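Long-range contacts in GCN5-related N-acetyltransferase (Brucella abortus, PDB 7N1L), which probably transfers an acyl group, as GCN5-related N-acetyltransferases do, perhaps to a ribosomal protein: residues D37-A42 and P60-A65; A46-A51 and V106-V111; A73-G78 and V89-L94. All coordinates share one frame; numbering follows the deposited sequence.

In the fold
The chain opens with strand 28-32 at one edge of a mixed sheet and then enters helix 38-52. Contact 1 (37-42 with 60-65) closes a short loop by folding helix 61-69 back against the start of that first helix. Contact 3 (73-78 with 89-94) follows in series and is a beta hairpin of strands 74-81 and 84-96. Contact 2 (46-51 with 106-111) closes the longest loop: contact 3 is nested inside it, whereas contact 1 crosses it, since their segments alternate along the chain; both use helix 38-52. Contacts 2 and 3 meet directly, strands 84-96 and 101-111 lying side by side, and contact 1 touches contact 2 where D61 packs on A46.

Contact 1: residues D37-A42 and P60-A65; sequences DAHEFA and PDDFYA
H39 and D62 meet at the exposed margin of this helix pair with imidazole and carboxylate nearly coplanar, 17° apart. ND1 of H39 gives its hydrogen to OD1 of D62 at 3.0 Å, meeting that oxygen on its syn side and close to the imidazole plane; a weak second bond runs to OD2. With CG anti to the backbone N (chi1 -174°), the histidine ring is carried out beside D62, and the turn about CB-CG brings its ND1 edge to the carboxylate. Histidine and aspartate suit this polar margin, where a charged carboxylate would probably favour a protonated ring.

Behind the pair the helices are lined with alanine, small enough to bring the CA atoms of A38 and A65 to 5.0 Å. A65 CB sits at the middle of the crossing, 3.1 Å from A38 O and 4.0 Å from the CB atoms of both A38 and A42. F41 comes in from the far side, its CD2 3.8 Å from A65 CB, the ring oblique to the methyl. Between A42 and D61 a water donates to both carbonyl oxygens, bridging the two backbones.

The axes of 38-42 and 61-65 approach to 8.0 Å at 114°. In sequence both helices lie between strands 28-32 and 74-81, the helical connection after the first GNAT strand. F41 reaches L68 and L69 and meets F88 of strand 84-96 edge-to-face, while E40 salt-bridges R80 on strand 74-81.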
loop_
_atom_site.group_PDB
_atom_site.type_symbol
_atom_site.label_atom_id
_atom_site.label_comp_id
_atom_site.label_asym_id
_atom_site.label_seq_id
_atom_site.Cartn_x
_atom_site.Cartn_y
_atom_site.Cartn_z
ATOM N N ASP A 37 -19.792 -11.139 6.638
ATOM C CA ASP A 37 -20.454 -10.214 5.730
ATOM C C ASP A 37 -20.098 -10.436 4.266
ATOM O O ASP A 37 -20.495 -9.624 3.424
ATOM C CB ASP A 37 -20.145 -8.779 6.149
ATOM C CG ASP A 37 -20.500 -8.517 7.609
ATOM O OD1 ASP A 37 -21.677 -8.752 7.983
ATOM O OD2 ASP A 37 -19.614 -8.066 8.377
ATOM N N ALA A 38 -19.365 -11.506 3.944
ATOM C CA ALA A 38 -18.842 -11.655 2.585
ATOM C C ALA A 38 -19.961 -11.661 1.561
ATOM O O ALA A 38 -19.850 -11.025 0.508
ATOM C CB ALA A 38 -18.009 -12.937 2.465
ATOM N N HIS A 39 -21.052 -12.378 1.856
ATOM C CA HIS A 39 -22.156 -12.483 0.908
ATOM C C HIS A 39 -22.830 -11.135 0.675
ATOM O O HIS A 39 -23.221 -10.820 -0.456
ATOM C CB HIS A 39 -23.163 -13.519 1.374
ATOM C CG HIS A 39 -24.240 -13.777 0.371
ATOM N ND1 HIS A 39 -23.979 -14.327 -0.866
ATOM C CD2 HIS A 39 -25.581 -13.616 0.434
ATOM C CE1 HIS A 39 -25.106 -14.456 -1.539
ATOM N NE2 HIS A 39 -26.095 -14.044 -0.768
ATOM N N GLU A 40 -23.012 -10.349 1.737
ATOM C CA GLU A 40 -23.589 -9.023 1.588
ATOM C C GLU A 40 -22.621 -8.084 0.875
ATOM O O GLU A 40 -23.031 -7.247 0.062
ATOM C CB GLU A 40 -23.949 -8.479 2.970
ATOM C CG GLU A 40 -25.431 -8.187 3.154
ATOM C CD GLU A 40 -25.717 -7.403 4.414
ATOM O OE1 GLU A 40 -25.255 -7.814 5.495
ATOM O OE2 GLU A 40 -26.402 -6.368 4.316
ATOM N N PHE A 41 -21.326 -8.245 1.140
ATOM C CA PHE A 41 -20.294 -7.419 0.527
ATOM C C PHE A 41 -20.127 -7.761 -0.949
ATOM O O PHE A 41 -19.846 -6.868 -1.763
ATOM C CB PHE A 41 -18.997 -7.615 1.322
ATOM C CG PHE A 41 -17.794 -6.881 0.801
ATOM C CD1 PHE A 41 -17.865 -5.565 0.400
ATOM C CD2 PHE A 41 -16.551 -7.492 0.840
ATOM C CE1 PHE A 41 -16.736 -4.898 -0.042
ATOM C CE2 PHE A 41 -15.406 -6.835 0.401
ATOM C CZ PHE A 41 -15.502 -5.517 -0.029
ATOM N N ALA A 42 -20.368 -9.020 -1.314
ATOM C CA ALA A 42 -20.043 -9.518 -2.652
ATOM C C ALA A 42 -20.616 -8.682 -3.790
ATOM O O ALA A 42 -19.846 -8.344 -4.704
ATOM C CB ALA A 42 -20.488 -10.984 -2.781
ATOM N N PRO A 60 -17.011 -16.587 -8.933
ATOM C CA PRO A 60 -18.266 -15.903 -8.596
ATOM C C PRO A 60 -17.991 -14.673 -7.741
ATOM O O PRO A 60 -16.860 -14.408 -7.326
ATOM C CB PRO A 60 -19.066 -16.961 -7.825
ATOM C CG PRO A 60 -18.438 -18.282 -8.206
ATOM C CD PRO A 60 -16.979 -17.974 -8.432
ATOM N N ASP A 61 -19.053 -13.903 -7.483
ATOM C CA ASP A 61 -18.892 -12.685 -6.690
ATOM C C ASP A 61 -18.431 -13.004 -5.281
ATOM O O ASP A 61 -17.613 -12.267 -4.702
ATOM C CB ASP A 61 -20.194 -11.902 -6.628
ATOM C CG ASP A 61 -20.606 -11.382 -7.959
ATOM O OD1 ASP A 61 -19.827 -11.573 -8.921
ATOM O OD2 ASP A 61 -21.700 -10.793 -8.040
ATOM N N ASP A 62 -18.938 -14.104 -4.712
ATOM C CA ASP A 62 -18.630 -14.377 -3.321
ATOM C C ASP A 62 -17.162 -14.680 -3.127
ATOM O O ASP A 62 -16.623 -14.345 -2.070
ATOM C CB ASP A 62 -19.516 -15.509 -2.803
ATOM C CG ASP A 62 -20.935 -15.021 -2.483
ATOM O OD1 ASP A 62 -21.089 -14.224 -1.540
ATOM O OD2 ASP A 62 -21.884 -15.402 -3.193
ATOM N N PHE A 63 -16.473 -15.152 -4.170
ATOM C CA PHE A 63 -15.084 -15.550 -3.985
ATOM C C PHE A 63 -14.220 -14.341 -3.694
ATOM O O PHE A 63 -13.351 -14.394 -2.823
ATOM C CB PHE A 63 -14.547 -16.262 -5.229
ATOM C CG PHE A 63 -13.043 -16.397 -5.238
ATOM C CD1 PHE A 63 -12.240 -15.387 -5.757
ATOM C CD2 PHE A 63 -12.431 -17.520 -4.701
ATOM C CE1 PHE A 63 -10.869 -15.490 -5.739
ATOM C CE2 PHE A 63 -11.043 -17.642 -4.692
ATOM C CZ PHE A 63 -10.262 -16.629 -5.210
ATOM N N TYR A 64 -14.473 -13.230 -4.397
ATOM C CA TYR A 64 -13.674 -12.029 -4.203
ATOM C C TYR A 64 -13.941 -11.424 -2.838
ATOM O O TYR A 64 -13.031 -10.850 -2.218
ATOM C CB TYR A 64 -13.971 -11.000 -5.307
ATOM C CG TYR A 64 -13.699 -11.524 -6.690
ATOM C CD1 TYR A 64 -12.394 -11.607 -7.180
ATOM C CD2 TYR A 64 -14.738 -11.968 -7.502
ATOM C CE1 TYR A 64 -12.132 -12.104 -8.440
ATOM C CE2 TYR A 64 -14.491 -12.466 -8.762
ATOM C CZ TYR A 64 -13.185 -12.532 -9.229
ATOM O OH TYR A 64 -12.934 -13.035 -10.486
ATOM N N ALA A 65 -15.197 -11.498 -2.372
ATOM C CA ALA A 65 -15.509 -10.951 -1.059
ATOM C C ALA A 65 -14.874 -11.792 0.034
ATOM O O ALA A 65 -14.206 -11.253 0.924
ATOM C CB ALA A 65 -17.027 -10.848 -0.858
HETATM O O HOH W 1 -17.428 -9.600 -5.323
#

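Contact 2: residues A46-A51 and V106-V111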
loop_
_atom_site.group_PDB
_atom_site.type_symbol
_atom_site.label_atom_id
_atom_site.label_comp_id
_atom_site.label_asym_id
_atom_site.label_seq_id
_atom_site.Cartn_x
_atom_site.Cartn_y
_atom_site.Cartn_z
ATOM N N ALA A 46 -18.702 -6.366 -6.454
ATOM C CA ALA A 46 -18.810 -6.674 -7.876
ATOM C C ALA A 46 -19.151 -5.430 -8.696
ATOM O O ALA A 46 -18.668 -5.277 -9.820
ATOM C CB ALA A 46 -19.825 -7.779 -8.110
ATOM N N SER A 47 -20.015 -4.551 -8.179
ATOM C CA SER A 47 -20.318 -3.329 -8.916
ATOM C C SER A 47 -19.081 -2.445 -9.051
ATOM O O SER A 47 -18.824 -1.888 -10.124
ATOM C CB SER A 47 -21.443 -2.546 -8.228
ATOM O OG SER A 47 -22.648 -3.284 -8.189
ATOM N N TYR A 48 -18.293 -2.316 -7.978
ATOM C CA TYR A 48 -17.089 -1.492 -8.040
ATOM C C TYR A 48 -16.106 -2.031 -9.063
ATOM O O TYR A 48 -15.549 -1.269 -9.860
ATOM C CB TYR A 48 -16.445 -1.412 -6.660
ATOM C CG TYR A 48 -15.097 -0.738 -6.610
ATOM C CD1 TYR A 48 -14.949 0.615 -6.893
ATOM C CD2 TYR A 48 -13.964 -1.458 -6.265
ATOM C CE1 TYR A 48 -13.686 1.228 -6.838
ATOM C CE2 TYR A 48 -12.727 -0.866 -6.205
ATOM C CZ TYR A 48 -12.584 0.462 -6.497
ATOM O OH TYR A 48 -11.318 1.005 -6.408
ATOM N N ALA A 49 -15.890 -3.346 -9.054
ATOM C CA ALA A 49 -14.967 -3.968 -9.994
ATOM C C ALA A 49 -15.419 -3.795 -11.439
ATOM O O ALA A 49 -14.582 -3.774 -12.348
ATOM C CB ALA A 49 -14.802 -5.451 -9.654
ATOM N N GLN A 50 -16.730 -3.670 -11.677
ATOM C CA GLN A 50 -17.213 -3.490 -13.046
ATOM C C GLN A 50 -16.688 -2.195 -13.667
ATOM O O GLN A 50 -16.557 -2.100 -14.894
ATOM C CB GLN A 50 -18.746 -3.527 -13.079
ATOM N N ALA A 51 -16.369 -1.196 -12.842
ATOM C CA ALA A 51 -15.706 -0.001 -13.359
ATOM C C ALA A 51 -14.265 -0.298 -13.758
ATOM O O ALA A 51 -13.822 0.080 -14.849
ATOM C CB ALA A 51 -15.755 1.121 -12.321
ATOM N N VAL A 106 -5.663 3.666 1.672
ATOM C CA VAL A 106 -6.933 3.389 1.003
ATOM C C VAL A 106 -6.691 3.364 -0.499
ATOM O O VAL A 106 -6.272 4.371 -1.083
ATOM C CB VAL A 106 -7.995 4.449 1.331
ATOM C CG1 VAL A 106 -9.243 4.212 0.485
ATOM C CG2 VAL A 106 -8.322 4.467 2.805
ATOM N N ASP A 107 -7.026 2.256 -1.134
ATOM C CA ASP A 107 -6.966 2.145 -2.583
ATOM C C ASP A 107 -8.341 2.048 -3.217
ATOM O O ASP A 107 -8.445 2.109 -4.443
ATOM C CB ASP A 107 -6.135 0.912 -2.994
ATOM C CG ASP A 107 -4.645 1.028 -2.604
ATOM O OD1 ASP A 107 -4.156 2.131 -2.342
ATOM O OD2 ASP A 107 -3.972 -0.006 -2.516
ATOM N N HIS A 108 -9.384 1.805 -2.429
ATOM C CA HIS A 108 -10.686 1.495 -2.995
ATOM C C HIS A 108 -11.789 2.031 -2.104
ATOM O O HIS A 108 -11.873 1.680 -0.922
ATOM C CB HIS A 108 -10.855 -0.020 -3.165
ATOM C CG HIS A 108 -9.715 -0.685 -3.870
ATOM N ND1 HIS A 108 -9.526 -0.588 -5.234
ATOM C CD2 HIS A 108 -8.694 -1.440 -3.398
ATOM C CE1 HIS A 108 -8.449 -1.277 -5.573
ATOM N NE2 HIS A 108 -7.922 -1.793 -4.479
ATOM N N ILE A 109 -12.673 2.819 -2.705
ATOM C CA ILE A 109 -13.862 3.324 -2.042
ATOM C C ILE A 109 -14.989 3.220 -3.047
ATOM O O ILE A 109 -14.761 3.300 -4.258
ATOM C CB ILE A 109 -13.670 4.766 -1.536
ATOM C CG1 ILE A 109 -14.801 5.150 -0.580
ATOM C CG2 ILE A 109 -13.466 5.759 -2.716
ATOM C CD1 ILE A 109 -14.432 6.283 0.348
ATOM N N TYR A 110 -16.200 2.943 -2.547
ATOM C CA TYR A 110 -17.342 2.768 -3.433
ATOM C C TYR A 110 -18.639 2.983 -2.667
ATOM O O TYR A 110 -18.825 2.428 -1.577
ATOM C CB TYR A 110 -17.344 1.376 -4.061
ATOM C CG TYR A 110 -18.469 1.175 -5.039
ATOM C CD1 TYR A 110 -18.429 1.775 -6.268
ATOM C CD2 TYR A 110 -19.569 0.380 -4.735
ATOM C CE1 TYR A 110 -19.447 1.618 -7.175
ATOM C CE2 TYR A 110 -20.589 0.191 -5.647
ATOM C CZ TYR A 110 -20.514 0.820 -6.870
ATOM O OH TYR A 110 -21.504 0.696 -7.812
ATOM N N VAL A 111 -19.553 3.736 -3.276
ATOM C CA VAL A 111 -20.904 3.943 -2.764
ATOM C C VAL A 111 -21.884 3.498 -3.840
ATOM O O VAL A 111 -21.761 3.901 -5.004
ATOM C CB VAL A 111 -21.160 5.413 -2.379
ATOM C CG1 VAL A 111 -22.643 5.624 -1.988
ATOM C CG2 VAL A 111 -20.225 5.849 -1.252
HETATM O O HOH W 2 -11.628 3.797 -5.527
#
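Y48 and H108 share a short hydrogen bond, 2.7 Å from Y48 OH to H108 ND1; either group could be the donor. The hydroxyl lies in the plane of the imidazole at its edge, yet the two rings are steeply inclined, at 77°, and meet rim to rim without stacking. A water extends the link, lying 2.9 Å from Y48 OH and accepting from I109 N, so the phenol tip is tied to both side chain and backbone of the strand. Tyrosine fits because its long, flat side chain lies along the strand and ends in a hydroxyl that meets H108.

Nearer the helix, Y48 CB sits over one face of the Y110 ring in a CH-pi contact, 4.0 Å from the centroid. CG of Y48 is anti to its N (chi1 172°), which carries the ring along the strand past Y110. The two phenol rings slide by each other in opposite directions, their planes oblique. The small S47, its CB 3.3 Å from Y110 OH, lines the other end of that ring.

The aromatic cluster of Y48, H108 and Y110 joins helix 38-52 to the fourth strand of the GNAT sheet, which in this family leads into the turn and helix that probably hold the acetyl-CoA pyrophosphate. On the other side of strand 101-111, I109 packs against helices 120-129 and 150-158; H108 and Y110 bond by backbone to strand 84-96, and V98 of the second subunit packs on Y48.

Contact 3: residues A73-G78 and V89-L94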
loop_
_atom_site.group_PDB
_atom_site.type_symbol
_atom_site.label_atom_id
_atom_site.label_comp_id
_atom_site.label_asym_id
_atom_site.label_seq_id
_atom_site.Cartn_x
_atom_site.Cartn_y
_atom_site.Cartn_z
ATOM N N ALA A 73 -4.200 -8.653 6.467
ATOM C CA ALA A 73 -3.538 -7.381 6.196
ATOM C C ALA A 73 -4.532 -6.314 5.742
ATOM O O ALA A 73 -4.226 -5.125 5.822
ATOM C CB ALA A 73 -2.464 -7.542 5.125
ATOM N N ALA A 74 -5.649 -6.722 5.148
ATOM C CA ALA A 74 -6.696 -5.834 4.667
ATOM C C ALA A 74 -7.811 -5.691 5.693
ATOM O O ALA A 74 -8.080 -6.603 6.483
ATOM C CB ALA A 74 -7.284 -6.344 3.351
ATOM N N GLU A 75 -8.445 -4.529 5.694
ATOM C CA GLU A 75 -9.669 -4.338 6.455
ATOM C C GLU A 75 -10.622 -3.535 5.578
ATOM O O GLU A 75 -10.221 -2.878 4.616
ATOM C CB GLU A 75 -9.420 -3.623 7.795
ATOM C CG GLU A 75 -8.392 -4.330 8.702
ATOM C CD GLU A 75 -8.054 -3.511 9.913
ATOM O OE1 GLU A 75 -8.941 -3.307 10.759
ATOM O OE2 GLU A 75 -6.896 -3.024 10.000
ATOM N N ALA A 76 -11.900 -3.635 5.884
ATOM C CA ALA A 76 -12.896 -2.946 5.097
ATOM C C ALA A 76 -13.936 -2.390 6.061
ATOM O O ALA A 76 -14.417 -3.099 6.955
ATOM C CB ALA A 76 -13.509 -3.881 4.050
ATOM N N LEU A 77 -14.237 -1.114 5.899
ATOM C CA LEU A 77 -15.311 -0.460 6.626
ATOM C C LEU A 77 -16.553 -0.435 5.746
ATOM O O LEU A 77 -16.448 -0.229 4.539
ATOM C CB LEU A 77 -14.846 0.939 6.999
ATOM C CG LEU A 77 -15.153 1.660 8.280
ATOM C CD1 LEU A 77 -14.983 0.816 9.493
ATOM C CD2 LEU A 77 -14.038 2.705 8.278
ATOM N N GLY A 78 -17.707 -0.740 6.336
ATOM C CA GLY A 78 -18.959 -0.772 5.598
ATOM C C GLY A 78 -19.952 0.272 6.084
ATOM O O GLY A 78 -19.995 0.618 7.270
ATOM N N VAL A 89 -15.175 0.995 2.205
ATOM C CA VAL A 89 -13.812 1.449 1.947
ATOM C C VAL A 89 -12.872 0.354 2.427
ATOM O O VAL A 89 -13.042 -0.174 3.534
ATOM C CB VAL A 89 -13.482 2.813 2.601
ATOM C CG1 VAL A 89 -13.636 2.779 4.101
ATOM C CG2 VAL A 89 -12.073 3.241 2.233
ATOM N N ILE A 90 -11.908 -0.009 1.576
ATOM C CA ILE A 90 -10.884 -1.012 1.863
ATOM C C ILE A 90 -9.595 -0.292 2.230
ATOM O O ILE A 90 -9.144 0.595 1.492
ATOM C CB ILE A 90 -10.661 -1.934 0.650
ATOM C CG1 ILE A 90 -11.949 -2.691 0.301
ATOM C CG2 ILE A 90 -9.517 -2.925 0.919
ATOM C CD1 ILE A 90 -11.891 -3.399 -1.066
ATOM N N PHE A 91 -8.988 -0.672 3.358
ATOM C CA PHE A 91 -7.792 0.015 3.831
ATOM C C PHE A 91 -6.795 -0.959 4.424
ATOM O O PHE A 91 -7.157 -2.033 4.909
ATOM C CB PHE A 91 -8.127 1.073 4.879
ATOM C CG PHE A 91 -8.667 0.530 6.166
ATOM C CD1 PHE A 91 -10.017 0.201 6.285
ATOM C CD2 PHE A 91 -7.861 0.423 7.289
ATOM C CE1 PHE A 91 -10.536 -0.265 7.498
ATOM C CE2 PHE A 91 -8.370 -0.045 8.497
ATOM C CZ PHE A 91 -9.705 -0.386 8.596
ATOM N N TYR A 92 -5.530 -0.524 4.444
ATOM C CA TYR A 92 -4.440 -1.305 4.997
ATOM C C TYR A 92 -3.829 -0.544 6.159
ATOM O O TYR A 92 -3.627 0.667 6.079
ATOM C CB TYR A 92 -3.382 -1.615 3.932
ATOM C CG TYR A 92 -4.032 -2.082 2.660
ATOM C CD1 TYR A 92 -4.762 -3.250 2.634
ATOM C CD2 TYR A 92 -3.859 -1.403 1.482
ATOM C CE1 TYR A 92 -5.388 -3.684 1.498
ATOM C CE2 TYR A 92 -4.464 -1.842 0.329
ATOM C CZ TYR A 92 -5.240 -2.987 0.348
ATOM O OH TYR A 92 -5.849 -3.465 -0.803
ATOM N N ASP A 93 -3.571 -1.244 7.247
ATOM C CA ASP A 93 -2.853 -0.690 8.394
ATOM C C ASP A 93 -1.398 -1.140 8.217
ATOM O O ASP A 93 -1.057 -2.290 8.498
ATOM C CB ASP A 93 -3.452 -1.181 9.711
ATOM C CG ASP A 93 -2.793 -0.541 10.945
ATOM O OD1 ASP A 93 -1.677 0.005 10.820
ATOM O OD2 ASP A 93 -3.345 -0.636 12.067
ATOM N N LEU A 94 -0.564 -0.253 7.719
ATOM C CA LEU A 94 0.777 -0.600 7.257
ATOM C C LEU A 94 1.865 0.027 8.117
ATOM O O LEU A 94 1.672 1.099 8.692
ATOM C CB LEU A 94 1.004 -0.168 5.805
ATOM C CG LEU A 94 0.164 -0.868 4.753
ATOM C CD1 LEU A 94 0.410 -0.261 3.394
ATOM C CD2 LEU A 94 0.467 -2.363 4.741
HETATM O O HOH W 3 -4.933 -3.378 7.882
HETATM O O HOH W 4 -1.513 -4.489 7.181
#
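Four backbone hydrogen bonds join E75 to F91 and L77 to V89. F91 N to E75 O is the straightest, 2.8 Å with 171° at the hydrogen, and E75 N to F91 O returns the link at 2.9 Å. L77 N to V89 O and V89 N to L77 O complete the second pair. Beyond the last of these bonds, toward A73 and D93, a water takes over: it donates to A73 O and E75 OE2 and accepts from D93 N, 2.6 Å away, while another bridges A73 O and D93 O.

E75 and D93 lie side by side, their carboxylates nearly coplanar and OE2 of E75 4.8 Å from OD2 of D93. Two like charges this close would probably repel, but R135 forms a salt bridge with each, and R102 a further one with D93. Acidic residues therefore suit this end of the sheet.

Strands 74-81 and 84-96 make an antiparallel beta hairpin in the middle of the mixed sheet of this GNAT domain. The non-hydrogen-bonded pair A76 and I90 brings its CA atoms to 4.3 Å, as expected of such a pair, and A76 makes a CA-H...O contact with V89 O.

On the face bearing E75, L77, V89 and F91, CB of E75 lies over the F91 ring, 3.7 Å from its centroid. F91 has CG between N and the carbonyl carbon (chi1 66°), which swings the ring across the neighbouring strand onto E75. Next to it L77 CB meets V89 CG1 at 3.6 Å; these branched aliphatic side chains face helix 120-129, where L77 packs on V127 and V89 on L124. On the reverse face, A74 CB touches the edge of the Y92 ring at CE1, and L68 of helix 61-69 lies against A74 and I90. P95 of the second subunit packs on both A74 and Y92.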